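Local coordinates for KLLA0C04147p (Kluyveromyces lactis, PDB 5H2A), which probably binds and transfers sterols as the full-length oxysterol-binding-protein relative Osh1, of which this chain is the ankyrin-repeat (ANK) domain, at residues V110-V113 / L114-P118; C211-I214 / L215-G219. All blocks are in the same frame, centred on the assembly; numbering follows the deposited sequence.

Contact 1 of 2, residues V110-V113 / L114-P118; sequences VVTV and LMNHP
Val111 and Met115, one helical turn apart, lie side by side and point the same way, with Val111 CG1 3.9 Å from Met115 CG. The valine methyl stands anti to the backbone N (chi1 168°), which leaves CG1 beside the carbonyl carbon, on the Met115 side. In Met115 the first torsion (chi1 -67°) sets CG beside the backbone N and 3.2 Å from Val111 O; the bends at chi2 and chi3 then carry the sulfur and terminal methyl away from this turn, in keeping with its contact to Ala148 of helix 139-165. A second such pair is Val110 and Leu114, CG1 to CD1 4.0 Å, and Leu114 also packs on Leu99 of helix 98-104. These residues belong to the outer helix of a predicted ankyrin repeat, helix 108-115 pairing with helix 98-104 as in the helix-turn-helix unit of that fold. The backbone beneath is regular: Leu114 N donates to Val110 O and Met115 N to Val111 O, both bonds nearly straight. The next bond, Asn116 N to Thr112 O at 3.0 Å, is more bent, with 145° at the hydrogen. On the same flank Thr112 and Asn116 lie side by side, with CG2 3.7 Å from ND2, while the hydroxyl OG1 of Thr112 is hydrogen-bonded to Gly108 O. His117 is hydrogen-bonded through NE2 to Thr75 OG1 and through ND1 to Asp119 N.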
loop_
_atom_site.group_PDB
_atom_site.type_symbol
_atom_site.label_atom_id
_atom_site.label_comp_id
_atom_site.label_asym_id
_atom_site.label_seq_id
_atom_site.Cartn_x
_atom_site.Cartn_y
_atom_site.Cartn_z
ATOM N N VAL A 110 -3.860 -15.152 -13.228
ATOM C CA VAL A 110 -3.975 -13.699 -13.099
ATOM C C VAL A 110 -3.655 -13.263 -11.669
ATOM O O VAL A 110 -2.991 -12.243 -11.449
ATOM C CB VAL A 110 -5.393 -13.260 -13.526
ATOM C CG1 VAL A 110 -5.588 -11.749 -13.310
ATOM C CG2 VAL A 110 -5.642 -13.640 -14.986
ATOM N N VAL A 111 -4.111 -14.038 -10.675
ATOM C CA VAL A 111 -3.772 -13.732 -9.285
ATOM C C VAL A 111 -2.259 -13.683 -9.108
ATOM O O VAL A 111 -1.718 -12.775 -8.470
ATOM C CB VAL A 111 -4.417 -14.763 -8.342
ATOM C CG1 VAL A 111 -3.834 -14.627 -6.948
ATOM C CG2 VAL A 111 -5.956 -14.566 -8.305
ATOM N N THR A 112 -1.553 -14.645 -9.697
ATOM C CA THR A 112 -0.096 -14.672 -9.600
ATOM C C THR A 112 0.540 -13.433 -10.224
ATOM O O THR A 112 1.444 -12.830 -9.634
ATOM C CB THR A 112 0.431 -15.945 -10.261
ATOM O OG1 THR A 112 -0.014 -17.075 -9.504
ATOM C CG2 THR A 112 1.951 -15.943 -10.307
ATOM N N VAL A 113 0.098 -13.050 -11.424
ATOM C CA VAL A 113 0.629 -11.842 -12.070
ATOM C C VAL A 113 0.427 -10.621 -11.179
ATOM O O VAL A 113 1.328 -9.789 -11.004
ATOM C CB VAL A 113 -0.038 -11.643 -13.443
ATOM C CG1 VAL A 113 0.305 -10.257 -14.025
ATOM C CG2 VAL A 113 0.393 -12.748 -14.414
ATOM N N LEU A 114 -0.775 -10.471 -10.626
ATOM C CA LEU A 114 -1.059 -9.294 -9.814
ATOM C C LEU A 114 -0.299 -9.322 -8.482
ATOM O O LEU A 114 0.242 -8.296 -8.055
ATOM C CB LEU A 114 -2.570 -9.205 -9.586
ATOM C CG LEU A 114 -3.416 -8.872 -10.831
ATOM C CD1 LEU A 114 -4.910 -8.945 -10.478
ATOM C CD2 LEU A 114 -3.092 -7.484 -11.322
ATOM N N MET A 115 -0.255 -10.482 -7.804
ATOM C CA MET A 115 0.493 -10.569 -6.539
ATOM C C MET A 115 1.976 -10.288 -6.745
ATOM O O MET A 115 2.656 -9.834 -5.815
ATOM C CB MET A 115 0.361 -11.953 -5.890
ATOM C CG MET A 115 -1.048 -12.343 -5.361
ATOM S SD MET A 115 -1.566 -11.350 -3.958
ATOM C CE MET A 115 -0.532 -11.964 -2.610
ATOM N N ASN A 116 2.499 -10.577 -7.938
ATOM C CA ASN A 116 3.897 -10.279 -8.252
ATOM C C ASN A 116 4.142 -8.830 -8.638
ATOM O O ASN A 116 5.306 -8.439 -8.795
ATOM C CB ASN A 116 4.388 -11.201 -9.369
ATOM C CG ASN A 116 4.696 -12.594 -8.859
ATOM O OD1 ASN A 116 4.905 -12.789 -7.662
ATOM N ND2 ASN A 116 4.710 -13.572 -9.761
ATOM N N HIS A 117 3.104 -8.023 -8.796
ATOM C CA HIS A 117 3.296 -6.609 -9.118
ATOM C C HIS A 117 3.905 -5.884 -7.924
ATOM O O HIS A 117 3.329 -5.928 -6.826
ATOM C CB HIS A 117 1.961 -5.960 -9.495
ATOM C CG HIS A 117 2.103 -4.631 -10.167
ATOM N ND1 HIS A 117 2.581 -3.511 -9.521
ATOM C CD2 HIS A 117 1.806 -4.237 -11.428
ATOM C CE1 HIS A 117 2.582 -2.489 -10.356
ATOM N NE2 HIS A 117 2.106 -2.899 -11.517
ATOM N N PRO A 118 5.042 -5.198 -8.090
ATOM C CA PRO A 118 5.702 -4.553 -6.936
ATOM C C PRO A 118 4.834 -3.567 -6.177
ATOM O O PRO A 118 5.094 -3.328 -4.986
ATOM C CB PRO A 118 6.909 -3.836 -7.566
ATOM C CG PRO A 118 7.007 -4.328 -8.970
ATOM C CD PRO A 118 5.690 -4.880 -9.375
#

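Contact 2 of 2, residues C211-I214 / L215-G219; sequences CRWI and LDHGG
Leu215 N donates to Cys211 O in a nearly straight bond, and its CG rests 3.4 Å from that same oxygen, while the side chain touches Met257 and Ala261 of helix 249-268. Asp216 N follows with a more bent bond to Arg212 O; the guanidinium of Arg212 is engaged elsewhere, in a salt bridge to Glu253. His217 makes the distinctive contact. Its ring lies over one face of the Trp213 indole as an offset stack, the planes 16° apart and the imidazole centroid 3.9 Å from the centroid of the five-membered ring, while His217 CB sits over the six-membered ring. Trp213 carries CG anti to the backbone N (chi1 -169°), beside the carbonyl carbon, which lays the indole against the imidazole; NE1 is hydrogen-bonded to Asn173 OD1. ND1 of His217 donates to Trp213 O at 2.8 Å, with that oxygen in the imidazole plane, and His217 N to Ile214 O at 3.0 Å. A leucine in place of Trp213 would probably leave the imidazole without its stacking face and Asn173 OD1 without the indole donor. Gly218 takes a positive phi (97°) at which a CB would jam against the preceding carbonyl. Gly219 N reaches Ile214 O from the opposite face to His217 N; a CB on Gly219 would strike Ile214 CG2. This 6→1 bond and the positive phi make a Schellman-like C-cap, though Gly218 N, 4.0 Å from Leu215 O, lacks the 5→2 bond of the full motif.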
loop_
_atom_site.group_PDB
_atom_site.type_symbol
_atom_site.label_atom_id
_atom_site.label_comp_id
_atom_site.label_asym_id
_atom_site.label_seq_id
_atom_site.Cartn_x
_atom_site.Cartn_y
_atom_site.Cartn_z
ATOM N N CYS A 211 14.491 7.631 17.034
ATOM C CA CYS A 211 13.325 7.667 17.920
ATOM C C CYS A 211 12.245 8.597 17.383
ATOM O O CYS A 211 11.056 8.267 17.434
ATOM C CB CYS A 211 13.729 8.093 19.327
ATOM S SG CYS A 211 14.636 6.803 20.177
ATOM N N ARG A 212 12.632 9.776 16.889
ATOM C CA ARG A 212 11.637 10.687 16.319
ATOM C C ARG A 212 10.909 10.043 15.144
ATOM O O ARG A 212 9.679 10.144 15.032
ATOM C CB ARG A 212 12.308 11.991 15.881
ATOM C CG ARG A 212 11.456 13.226 16.146
ATOM C CD ARG A 212 12.005 14.475 15.460
ATOM N NE ARG A 212 13.335 14.858 15.921
ATOM C CZ ARG A 212 13.591 15.382 17.116
ATOM N NH1 ARG A 212 12.609 15.566 17.990
ATOM N NH2 ARG A 212 14.831 15.715 17.437
ATOM N N TRP A 213 11.654 9.390 14.255
ATOM C CA TRP A 213 11.051 8.723 13.106
ATOM C C TRP A 213 10.094 7.630 13.554
ATOM O O TRP A 213 8.963 7.526 13.046
ATOM C CB TRP A 213 12.143 8.145 12.190
ATOM C CG TRP A 213 11.537 7.696 10.895
ATOM C CD1 TRP A 213 11.384 8.446 9.762
ATOM C CD2 TRP A 213 10.914 6.431 10.629
ATOM N NE1 TRP A 213 10.736 7.708 8.788
ATOM C CE2 TRP A 213 10.432 6.472 9.297
ATOM C CE3 TRP A 213 10.727 5.261 11.379
ATOM C CZ2 TRP A 213 9.779 5.392 8.704
ATOM C CZ3 TRP A 213 10.087 4.189 10.786
ATOM C CH2 TRP A 213 9.614 4.263 9.464
ATOM N N ILE A 214 10.527 6.798 14.511
ATOM C CA ILE A 214 9.656 5.736 15.012
ATOM C C ILE A 214 8.377 6.332 15.597
ATOM O O ILE A 214 7.268 5.880 15.293
ATOM C CB ILE A 214 10.400 4.876 16.050
ATOM C CG1 ILE A 214 11.525 4.086 15.376
ATOM C CG2 ILE A 214 9.439 3.927 16.756
ATOM C CD1 ILE A 214 12.538 3.518 16.381
ATOM N N LEU A 215 8.514 7.379 16.427
ATOM C CA LEU A 215 7.322 7.971 17.044
ATOM C C LEU A 215 6.425 8.652 16.014
ATOM O O LEU A 215 5.210 8.752 16.223
ATOM C CB LEU A 215 7.722 8.957 18.142
ATOM C CG LEU A 215 8.334 8.314 19.393
ATOM C CD1 LEU A 215 8.884 9.373 20.354
ATOM C CD2 LEU A 215 7.337 7.399 20.100
ATOM N N ASP A 216 6.986 9.118 14.899
ATOM C CA ASP A 216 6.153 9.689 13.842
ATOM C C ASP A 216 5.523 8.639 12.942
ATOM O O ASP A 216 4.742 9.003 12.057
ATOM C CB ASP A 216 6.962 10.661 12.989
ATOM C CG ASP A 216 7.324 11.922 13.737
ATOM O OD1 ASP A 216 6.717 12.177 14.802
ATOM O OD2 ASP A 216 8.212 12.661 13.262
ATOM N N HIS A 217 5.817 7.358 13.142
ATOM C CA HIS A 217 5.287 6.314 12.270
ATOM C C HIS A 217 4.674 5.179 13.069
ATOM O O HIS A 217 4.798 4.002 12.717
ATOM C CB HIS A 217 6.370 5.816 11.318
ATOM C CG HIS A 217 6.750 6.833 10.292
ATOM N ND1 HIS A 217 7.650 7.848 10.547
ATOM C CD2 HIS A 217 6.301 7.035 9.031
ATOM C CE1 HIS A 217 7.765 8.610 9.473
ATOM N NE2 HIS A 217 6.969 8.130 8.534
ATOM N N GLY A 218 3.994 5.518 14.158
ATOM C CA GLY A 218 3.178 4.565 14.873
ATOM C C GLY A 218 3.816 3.903 16.066
ATOM O O GLY A 218 3.167 3.058 16.693
ATOM N N GLY A 219 5.061 4.246 16.404
ATOM C CA GLY A 219 5.673 3.696 17.598
ATOM C C GLY A 219 4.844 3.983 18.831
ATOM O O GLY A 219 4.431 5.124 19.046
#

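Contact 1 and contact 2 both sit at the C-terminal end of a short helix, 108-115 and 208-215, each packed against the helix before it (98-104 and 198-204). They come in series along the chain, and the contact centres lie 14 and 19 Å from the centre of the chain, on opposite sides of it. Those centres are 31 Å apart and the nearest atoms about 17 Å, so neither touches the other. Helix 139-165 meets both: its Met144, Met145 and Ala148 touch Val111, Thr112 and Met115, while Phe160 and Phe164 touch Trp213 and Ile214. The same long helix thus spans the two regions. The two ends differ, since 114-118 runs into a histidine and a proline whereas 215-219 turns on two glycines.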